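PDB 6JUF: SspB protein from Streptomyces clavuligerus, which probably acts as a metal-dependent DNA nuclease in the SspABCD-SspE defence system, which senses phosphorothioate-modified DNA and protects bacteria against phages. Local coordinates for residues A146-T149 against Q150-R154; S228-A231 against R232-A235; A273-A276 against A277-K281. All coordinates share one frame; numbering follows the deposited sequence.

Interaction 1 of 3, residues A146-T149 against Q150-R154; sequences ADLT and QVIVR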
ATOM      1  N   ALA B 146      -0.023  -4.163 -26.998  1.00 11.76           N
ATOM      2  CA  ALA B 146      -0.621  -4.831 -28.189  1.00 13.90           C
ATOM      3  C   ALA B 146      -0.083  -6.254 -28.339  1.00 12.01           C
ATOM      4  O   ALA B 146      -0.836  -7.192 -28.649  1.00 11.91           O
ATOM      5  CB  ALA B 146      -0.388  -3.991 -29.453  1.00 15.16           C
ATOM      6  N   ASP B 147       1.242  -6.413 -28.159  1.00 14.37           N
ATOM      7  CA  ASP B 147       1.877  -7.744 -28.251  1.00 12.64           C
ATOM      8  C   ASP B 147       1.332  -8.737 -27.228  1.00 10.47           C
ATOM      9  O   ASP B 147       0.937  -9.878 -27.587  1.00 13.07           O
ATOM     10  CB  ASP B 147       3.402  -7.732 -28.033  1.00 12.59           C
ATOM     11  CG  ASP B 147       4.168  -6.990 -29.134  1.00 17.17           C
ATOM     12  OD1 ASP B 147       3.697  -6.854 -30.302  1.00 17.93           O
ATOM     13  OD2 ASP B 147       5.275  -6.541 -28.739  1.00 19.69           O
ATOM     14  N   LEU B 148       1.211  -8.270 -25.984  1.00 11.50           N
ATOM     15  CA  LEU B 148       0.643  -9.125 -24.950  1.00 10.17           C
ATOM     16  C   LEU B 148      -0.823  -9.466 -25.199  1.00 10.31           C
ATOM     17  O   LEU B 148      -1.269 -10.602 -25.031  1.00 11.95           O
ATOM     18  CB  LEU B 148       0.848  -8.522 -23.566  1.00  9.79           C
ATOM     19  CG  LEU B 148       0.356  -9.401 -22.411  1.00 10.90           C
ATOM     20  CD1 LEU B 148       1.060 -10.768 -22.387  1.00 15.80           C
ATOM     21  CD2 LEU B 148       0.584  -8.654 -21.107  1.00 15.06           C
ATOM     22  N   THR B 149      -1.587  -8.454 -25.607  1.00 10.88           N
ATOM     23  CA  THR B 149      -2.960  -8.717 -25.993  1.00 10.92           C
ATOM     24  C   THR B 149      -3.047  -9.834 -27.065  1.00 12.14           C
ATOM     25  O   THR B 149      -3.856 -10.768 -26.941  1.00 13.95           O
ATOM     26  CB  THR B 149      -3.645  -7.419 -26.489  1.00 10.54           C
ATOM     27  OG1 THR B 149      -3.728  -6.510 -25.380  1.00 12.36           O
ATOM     28  CG2 THR B 149      -5.070  -7.732 -27.045  1.00 13.85           C
ATOM     29  N   GLN B 150      -2.194  -9.744 -28.092  1.00 11.88           N
ATOM     30  CA  GLN B 150      -2.266 -10.746 -29.192  1.00 14.73           C
ATOM     31  C   GLN B 150      -1.922 -12.166 -28.726  1.00 12.41           C
ATOM     32  O   GLN B 150      -2.565 -13.157 -29.138  1.00 14.20           O
ATOM     33  CB  GLN B 150      -1.427 -10.293 -30.402  1.00 21.04           C
ATOM     34  CG  GLN B 150      -2.131  -9.158 -31.145  1.00 27.61           C
ATOM     35  CD  GLN B 150      -3.589  -9.485 -31.522  1.00 37.60           C
ATOM     36  OE1 GLN B 150      -4.541  -8.734 -31.169  1.00 34.43           O
ATOM     37  NE2 GLN B 150      -3.775 -10.593 -32.268  1.00 45.23           N
ATOM     38  N   VAL B 151      -0.944 -12.285 -27.824  1.00 11.64           N
ATOM     39  CA  VAL B 151      -0.629 -13.592 -27.274  1.00 13.29           C
ATOM     40  C   VAL B 151      -1.793 -14.182 -26.480  1.00 11.83           C
ATOM     41  O   VAL B 151      -2.123 -15.342 -26.630  1.00 13.40           O
ATOM     42  CB  VAL B 151       0.702 -13.583 -26.500  1.00 16.24           C
ATOM     43  CG1 VAL B 151       0.995 -14.969 -25.901  1.00 15.77           C
ATOM     44  CG2 VAL B 151       1.793 -13.269 -27.483  1.00 23.83           C
ATOM     45  N   ILE B 152      -2.434 -13.350 -25.660  1.00 10.13           N
ATOM     46  CA  ILE B 152      -3.572 -13.841 -24.907  1.00 10.38           C
ATOM     47  C   ILE B 152      -4.715 -14.258 -25.859  1.00 12.04           C
ATOM     48  O   ILE B 152      -5.292 -15.298 -25.666  1.00 13.55           O
ATOM     49  CB  ILE B 152      -4.072 -12.837 -23.869  1.00 10.01           C
ATOM     50  CG1 ILE B 152      -2.963 -12.580 -22.833  1.00 10.58           C
ATOM     51  CG2 ILE B 152      -5.327 -13.370 -23.220  1.00 11.84           C
ATOM     52  CD1 ILE B 152      -3.105 -11.276 -22.069  1.00 10.85           C
ATOM     53  N   VAL B 153      -4.976 -13.432 -26.885  1.00 11.83           N
ATOM     54  CA  VAL B 153      -6.017 -13.747 -27.883  1.00 13.51           C
ATOM     55  C   VAL B 153      -5.742 -15.143 -28.485  1.00 12.42           C
ATOM     56  O   VAL B 153      -6.642 -15.933 -28.614  1.00 16.27           O
ATOM     57  CB  VAL B 153      -6.057 -12.709 -29.003  1.00 16.62           C
ATOM     58  CG1 VAL B 153      -6.824 -13.202 -30.256  1.00 17.10           C
ATOM     59  CG2 VAL B 153      -6.580 -11.382 -28.462  1.00 13.58           C
ATOM     60  N   ARG B 154      -4.477 -15.409 -28.857  1.00 15.63           N
ATOM     61  CA  ARG B 154      -4.099 -16.674 -29.474  1.00 17.07           C
ATOM     62  C   ARG B 154      -4.480 -17.833 -28.554  1.00 14.01           C
ATOM     63  O   ARG B 154      -5.091 -18.810 -28.983  1.00 18.88           O
ATOM     64  CB  ARG B 154      -2.602 -16.632 -29.827  1.00 18.27           C
ATOM     65  CG  ARG B 154      -2.088 -17.780 -30.694  1.00 24.91           C
ATOM     66  CD  ARG B 154      -0.562 -17.729 -30.851  1.00 39.09           C
ATOM     67  NE  ARG B 154       0.133 -18.471 -29.778  1.00 39.18           N
ATOM     68  CZ  ARG B 154       0.260 -19.806 -29.732  1.00 44.76           C
ATOM     69  NH1 ARG B 154      -0.261 -20.578 -30.682  1.00 57.21           N
ATOM     70  NH2 ARG B 154       0.910 -20.385 -28.738  1.00 45.94           N
TER
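L148 and I152 meet one helical turn apart, their first torsions turning the branches toward each other: L148 carries CG anti to its backbone N (chi1 -176°), leaning toward the following turn, whereas I152 turns CG1 to the opposite side from its carbonyl carbon (chi1 -63°), leaning back to the turn before. The two side chains approach at a slant, with I152 CD1 4.0 Å from L148 CG. I152 CG1 lies 3.4 Å from L148 O, the oxygen that also accepts I152 N at 3.1 Å (N-H...O angle 167°). A second pair one turn apart is T149 and V153. T149 places CG2 toward V153, and the two CG2 methyls stand 4.2 Å apart, a looser touch, while V153 CG2 sits 3.2 Å from T149 O. The same threonine rotamer sets OG1 back against L145 O, where it hydrogen-bonds, so that the polar group of this buried residue is satisfied within its own helix. The backbone bonds V153 N to T149 O (2.9 Å) and Q150 N to A146 O (2.9 Å) confirm regular alpha-helical spacing. All of this belongs to helix 145-159, which follows strand 142-144 directly. L148, V151 and I152 face helix 129-137, meeting A134, V133 and S130; I152 and T149 also reach V173 of helix 166-180. Helix 129-137, strand 142-144, helices 145-159 and 166-180, and strands 208-211 and 218-221 occur in an order consistent with a winged-helix-like unit.

Interaction 2 of 3, residues S228-A231 against R232-A235; sequences SLPA and RIIA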
ATOM      1  N   SER B 228      12.883  -8.667  -1.296  1.00 11.86           N
ATOM      2  CA  SER B 228      11.553  -8.694  -0.626  1.00 10.14           C
ATOM      3  C   SER B 228      10.798 -10.023  -0.597  1.00 10.82           C
ATOM      4  O   SER B 228       9.746 -10.086   0.052  1.00 10.50           O
ATOM      5  CB  SER B 228      10.604  -7.594  -1.182  1.00 10.13           C
ATOM      6  OG  SER B 228      10.112  -8.020  -2.430  1.00 13.36           O
ATOM      7  N   LEU B 229      11.345 -11.058  -1.238  1.00  8.40           N
ATOM      8  CA  LEU B 229      10.659 -12.380  -1.395  1.00  8.05           C
ATOM      9  C   LEU B 229      11.279 -13.346  -0.402  1.00 10.11           C
ATOM     10  O   LEU B 229      12.415 -13.830  -0.627  1.00 11.01           O
ATOM     11  CB  LEU B 229      10.782 -12.865  -2.827  1.00  7.07           C
ATOM     12  CG  LEU B 229      10.227 -14.275  -3.138  1.00  9.86           C
ATOM     13  CD1 LEU B 229       8.798 -14.477  -2.650  1.00 11.05           C
ATOM     14  CD2 LEU B 229      10.427 -14.564  -4.641  1.00 10.55           C
ATOM     15  N   PRO B 230      10.581 -13.598   0.720  1.00  8.33           N
ATOM     16  CA  PRO B 230      11.204 -14.464   1.743  1.00  9.08           C
ATOM     17  C   PRO B 230      11.407 -15.913   1.227  1.00  9.35           C
ATOM     18  O   PRO B 230      10.589 -16.469   0.455  1.00  8.82           O
ATOM     19  CB  PRO B 230      10.214 -14.435   2.944  1.00  8.11           C
ATOM     20  CG  PRO B 230       9.394 -13.212   2.702  1.00  9.04           C
ATOM     21  CD  PRO B 230       9.291 -13.082   1.182  1.00  9.23           C
ATOM     22  N   ALA B 231      12.507 -16.538   1.714  1.00  9.52           N
ATOM     23  CA  ALA B 231      12.763 -17.967   1.431  1.00  9.42           C
ATOM     24  C   ALA B 231      11.600 -18.897   1.743  1.00  8.07           C
ATOM     25  O   ALA B 231      11.316 -19.797   0.948  1.00 10.80           O
ATOM     26  CB  ALA B 231      14.006 -18.411   2.195  1.00  9.85           C
ATOM     27  N   ARG B 232      10.907 -18.685   2.873  1.00  8.61           N
ATOM     28  CA  ARG B 232       9.789 -19.567   3.195  1.00  8.61           C
ATOM     29  C   ARG B 232       8.584 -19.364   2.256  1.00  7.35           C
ATOM     30  O   ARG B 232       7.801 -20.252   2.061  1.00 10.31           O
ATOM     31  CB  ARG B 232       9.365 -19.431   4.669  1.00  9.47           C
ATOM     32  CG  ARG B 232      10.455 -20.068   5.572  1.00 11.17           C
ATOM     33  CD  ARG B 232      10.040 -20.058   7.046  1.00 14.07           C
ATOM     34  NE  ARG B 232      10.150 -18.725   7.592  1.00 15.49           N
ATOM     35  CZ  ARG B 232      10.471 -18.413   8.858  1.00 16.11           C
ATOM     36  NH1 ARG B 232      10.763 -19.357   9.737  1.00 17.23           N
ATOM     37  NH2 ARG B 232      10.529 -17.146   9.240  1.00 16.95           N
ATOM     38  N   ILE B 233       8.461 -18.154   1.658  1.00  6.92           N
ATOM     39  CA  ILE B 233       7.380 -17.994   0.645  1.00  8.08           C
ATOM     40  C   ILE B 233       7.702 -18.780  -0.649  1.00  7.66           C
ATOM     41  O   ILE B 233       6.850 -19.475  -1.209  1.00  9.08           O
ATOM     42  CB  ILE B 233       7.085 -16.501   0.320  1.00  7.34           C
ATOM     43  CG1 ILE B 233       6.594 -15.700   1.544  1.00  8.23           C
ATOM     44  CG2 ILE B 233       6.085 -16.395  -0.860  1.00  7.47           C
ATOM     45  CD1 ILE B 233       5.294 -16.199   2.159  1.00  9.75           C
ATOM     46  N   ILE B 234       8.974 -18.718  -1.056  1.00  7.98           N
ATOM     47  CA  ILE B 234       9.485 -19.553  -2.165  1.00  8.47           C
ATOM     48  C   ILE B 234       9.248 -21.046  -1.883  1.00  8.46           C
ATOM     49  O   ILE B 234       8.665 -21.778  -2.692  1.00  9.36           O
ATOM     50  CB  ILE B 234      10.957 -19.246  -2.481  1.00  7.98           C
ATOM     51  CG1 ILE B 234      11.099 -17.781  -2.980  1.00  6.98           C
ATOM     52  CG2 ILE B 234      11.483 -20.210  -3.539  1.00 10.62           C
ATOM     53  CD1 ILE B 234      12.548 -17.245  -2.994  1.00  7.54           C
ATOM     54  N   ALA B 235       9.706 -21.500  -0.697  1.00  8.86           N
ATOM     55  CA  ALA B 235       9.566 -22.926  -0.352  1.00  9.99           C
ATOM     56  C   ALA B 235       8.104 -23.391  -0.276  1.00  8.33           C
ATOM     57  O   ALA B 235       7.731 -24.459  -0.777  1.00 10.22           O
ATOM     58  CB  ALA B 235      10.322 -23.209   0.949  1.00  9.16           C
TER
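P230 is the N-cap residue of helix 231-243, and the side chain of the preceding L229 reaches forward to the first turn to touch I233 and I234. The tight part is apolar. L229 CG lies 3.6 Å from I234 CG1, the two side chains crossing at about a right angle, while L229 CD1 reaches I233 CG2 at 3.8 Å. With CG anti to its backbone N (chi1 175°), L229 meets I233 through CD1 and I234 through CG and CD2. P230 lies alongside I233, its ring atom CD 3.8 Å from I233 CG1. W111 of helix 107-118 and F268 pack on L229 and I233, closing this buried side, and E195 of the second subunit packs on P230. By contrast, A231 and R232 are partly exposed; their side chains turn from the contact and pack on A278 and V282 of helix 272-285. R232 bends at chi3 and reaches helix 306-317, where its NE hydrogen-bonds to Q317 OE1. The first turn is held by backbone bonds of unequal quality. A235 N hydrogen-bonds to A231 O at 2.9 Å. P230 O serves two donors: I233 N weakly at 3.0 Å (N-H...O angle 124°), and I234 N at 3.2 Å in a nearly straight bond of 168°.

Interaction 3 of 3, residues A273-A276 against A277-K281; sequences ADIA and AALEK
Helix 272-285, in which I275 and L279 pack one turn apart, takes what looks like the place of the last helix before the wing in a winged-helix-like unit: helix 231-243, strand 250-253, helix 254-259, the short helix 264-268, then this helix and the hairpin strands 289-293 and 298-302. I275 and L279 lie side by side and point the same way, touching through I275 CG2 and L279 CD1 at 3.8 Å. I275 puts CG2 anti to its backbone N, which directs that methyl toward the next turn, and L279 swings CG to the side of its own N (chi1 -67°), back over the preceding turn. L279 CG therefore comes within 3.2 Å of I275 O, a carbonyl that accepts L279 N at 3.0 Å. The pair faces inward: both side chains touch L254, I275 also packs on C238, and L279 reaches L291 and L300 of the two hairpin strands.

The outer face carries the small A273 and A277, together with E280. E280 CG sits close to A276 O, at 3.0 Å, beside the backbone bond from E280 N to the same oxygen (2.9 Å, N-H...O angle 144°). Its chain runs extended beyond CG, and OE1 forms a salt bridge with R298 NH1 of strand 298-302. Near the start of the helix, D274 OD2 accepts a hydrogen bond from R271 N. The chemistry thus divides by face: hydrocarbon contact joins the helix to the interior, while a charged pair ties its outer side to the hairpin and would probably favour the ionised carboxylate of E280.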
ATOM      1  N   ALA B 273      18.837 -20.894  -9.375  1.00 15.92           N
ATOM      2  CA  ALA B 273      19.827 -20.769  -8.289  1.00 17.44           C
ATOM      3  C   ALA B 273      19.137 -20.172  -7.087  1.00 14.29           C
ATOM      4  O   ALA B 273      19.430 -20.533  -5.941  1.00 16.13           O
ATOM      5  CB  ALA B 273      21.026 -19.873  -8.692  1.00 18.06           C
ATOM      6  N   ASP B 274      18.258 -19.208  -7.332  1.00 14.13           N
ATOM      7  CA  ASP B 274      17.549 -18.501  -6.270  1.00 14.51           C
ATOM      8  C   ASP B 274      16.575 -19.453  -5.556  1.00 12.80           C
ATOM      9  O   ASP B 274      16.398 -19.393  -4.330  1.00 12.43           O
ATOM     10  CB  ASP B 274      16.722 -17.356  -6.877  1.00 16.29           C
ATOM     11  CG  ASP B 274      17.578 -16.327  -7.563  1.00 22.22           C
ATOM     12  OD1 ASP B 274      18.641 -16.002  -7.000  1.00 20.66           O
ATOM     13  OD2 ASP B 274      17.163 -15.853  -8.652  1.00 25.89           O
ATOM     14  N   ILE B 275      15.890 -20.274  -6.334  1.00 11.24           N
ATOM     15  CA  ILE B 275      14.987 -21.259  -5.768  1.00  8.77           C
ATOM     16  C   ILE B 275      15.801 -22.274  -4.954  1.00 11.93           C
ATOM     17  O   ILE B 275      15.391 -22.681  -3.871  1.00 12.20           O
ATOM     18  CB  ILE B 275      14.198 -21.950  -6.875  1.00 11.67           C
ATOM     19  CG1 ILE B 275      13.260 -20.955  -7.594  1.00 11.88           C
ATOM     20  CG2 ILE B 275      13.384 -23.104  -6.349  1.00 13.58           C
ATOM     21  CD1 ILE B 275      12.733 -21.503  -8.914  1.00 13.52           C
ATOM     22  N   ALA B 276      16.949 -22.692  -5.484  1.00 10.44           N
ATOM     23  CA  ALA B 276      17.777 -23.660  -4.736  1.00 13.80           C
ATOM     24  C   ALA B 276      18.231 -23.092  -3.423  1.00 14.03           C
ATOM     25  O   ALA B 276      18.227 -23.783  -2.400  1.00 12.41           O
ATOM     26  CB  ALA B 276      18.996 -24.032  -5.584  1.00 14.76           C
ATOM     27  N   ALA B 277      18.652 -21.836  -3.447  1.00 11.84           N
ATOM     28  CA  ALA B 277      19.171 -21.213  -2.212  1.00 13.86           C
ATOM     29  C   ALA B 277      18.086 -21.090  -1.148  1.00 14.17           C
ATOM     30  O   ALA B 277      18.344 -21.331   0.053  1.00 15.73           O
ATOM     31  CB  ALA B 277      19.814 -19.872  -2.483  1.00 15.18           C
ATOM     32  N   ALA B 278      16.869 -20.767  -1.555  1.00 11.26           N
ATOM     33  CA  ALA B 278      15.749 -20.684  -0.603  1.00 10.80           C
ATOM     34  C   ALA B 278      15.424 -22.065  -0.043  1.00 12.27           C
ATOM     35  O   ALA B 278      15.182 -22.202   1.167  1.00 11.75           O
ATOM     36  CB  ALA B 278      14.522 -20.089  -1.269  1.00 10.93           C
ATOM     37  N   LEU B 279      15.410 -23.094  -0.907  1.00 10.89           N
ATOM     38  CA  LEU B 279      15.029 -24.422  -0.449  1.00 10.64           C
ATOM     39  C   LEU B 279      16.117 -24.979   0.493  1.00 12.82           C
ATOM     40  O   LEU B 279      15.830 -25.746   1.403  1.00 13.12           O
ATOM     41  CB  LEU B 279      14.798 -25.351  -1.647  1.00 11.41           C
ATOM     42  CG  LEU B 279      13.603 -25.032  -2.540  1.00 10.16           C
ATOM     43  CD1 LEU B 279      13.611 -25.929  -3.774  1.00 13.24           C
ATOM     44  CD2 LEU B 279      12.291 -25.093  -1.781  1.00 12.71           C
ATOM     45  N   GLU B 280      17.348 -24.562   0.263  1.00 12.65           N
ATOM     46  CA  GLU B 280      18.428 -25.067   1.150  1.00 15.24           C
ATOM     47  C   GLU B 280      18.249 -24.525   2.546  1.00 14.89           C
ATOM     48  O   GLU B 280      18.429 -25.221   3.546  1.00 15.24           O
ATOM     49  CB  GLU B 280      19.782 -24.649   0.599  1.00 14.88           C
ATOM     50  CG  GLU B 280      20.085 -25.461  -0.664  1.00 23.97           C
ATOM     51  CD  GLU B 280      21.513 -25.413  -1.126  1.00 37.74           C
ATOM     52  OE1 GLU B 280      21.927 -26.421  -1.706  1.00 45.74           O
ATOM     53  OE2 GLU B 280      22.232 -24.414  -0.910  1.00 45.92           O
ATOM     54  N   LYS B 281      17.960 -23.218   2.623  1.00 15.48           N
ATOM     55  CA  LYS B 281      17.733 -22.577   3.912  1.00 14.77           C
ATOM     56  C   LYS B 281      16.571 -23.194   4.655  1.00 15.87           C
ATOM     57  O   LYS B 281      16.663 -23.505   5.832  1.00 17.29           O
ATOM     58  CB  LYS B 281      17.536 -21.064   3.695  1.00 17.90           C
ATOM     59  CG  LYS B 281      17.598 -20.266   4.975  1.00 24.41           C
ATOM     60  CD  LYS B 281      17.573 -18.813   4.575  1.00 33.56           C
ATOM     61  CE  LYS B 281      16.930 -17.928   5.628  1.00 33.21           C
ATOM     62  NZ  LYS B 281      17.036 -16.547   5.054  1.00 36.44           N
TER

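Overall arrangement
Interactions 2 and 3 belong together: their centres are 9 Å apart, and helices 231-243 and 272-285 touch through A235 CA and L279 CD2 (3.8 Å) and through I234 CG2 and A278 CB (3.8 Å). A231 CA and A278 CB also meet there at 3.9 Å, and the small size of these residues is consistent with the close approach. Interaction 1 stands apart, about 20 Å from interaction 2 between nearest atoms, in a separate unit with a similar strand order. Interaction 2 is the most buried and the only one to touch the second subunit; it lies at a helix start, with P230 at the N-cap position. Interactions 1 and 3 lie entirely within helices, partly exposed, but interaction 3 adds a salt bridge to a strand, whereas interaction 1 satisfies its buried hydroxyl within the helix.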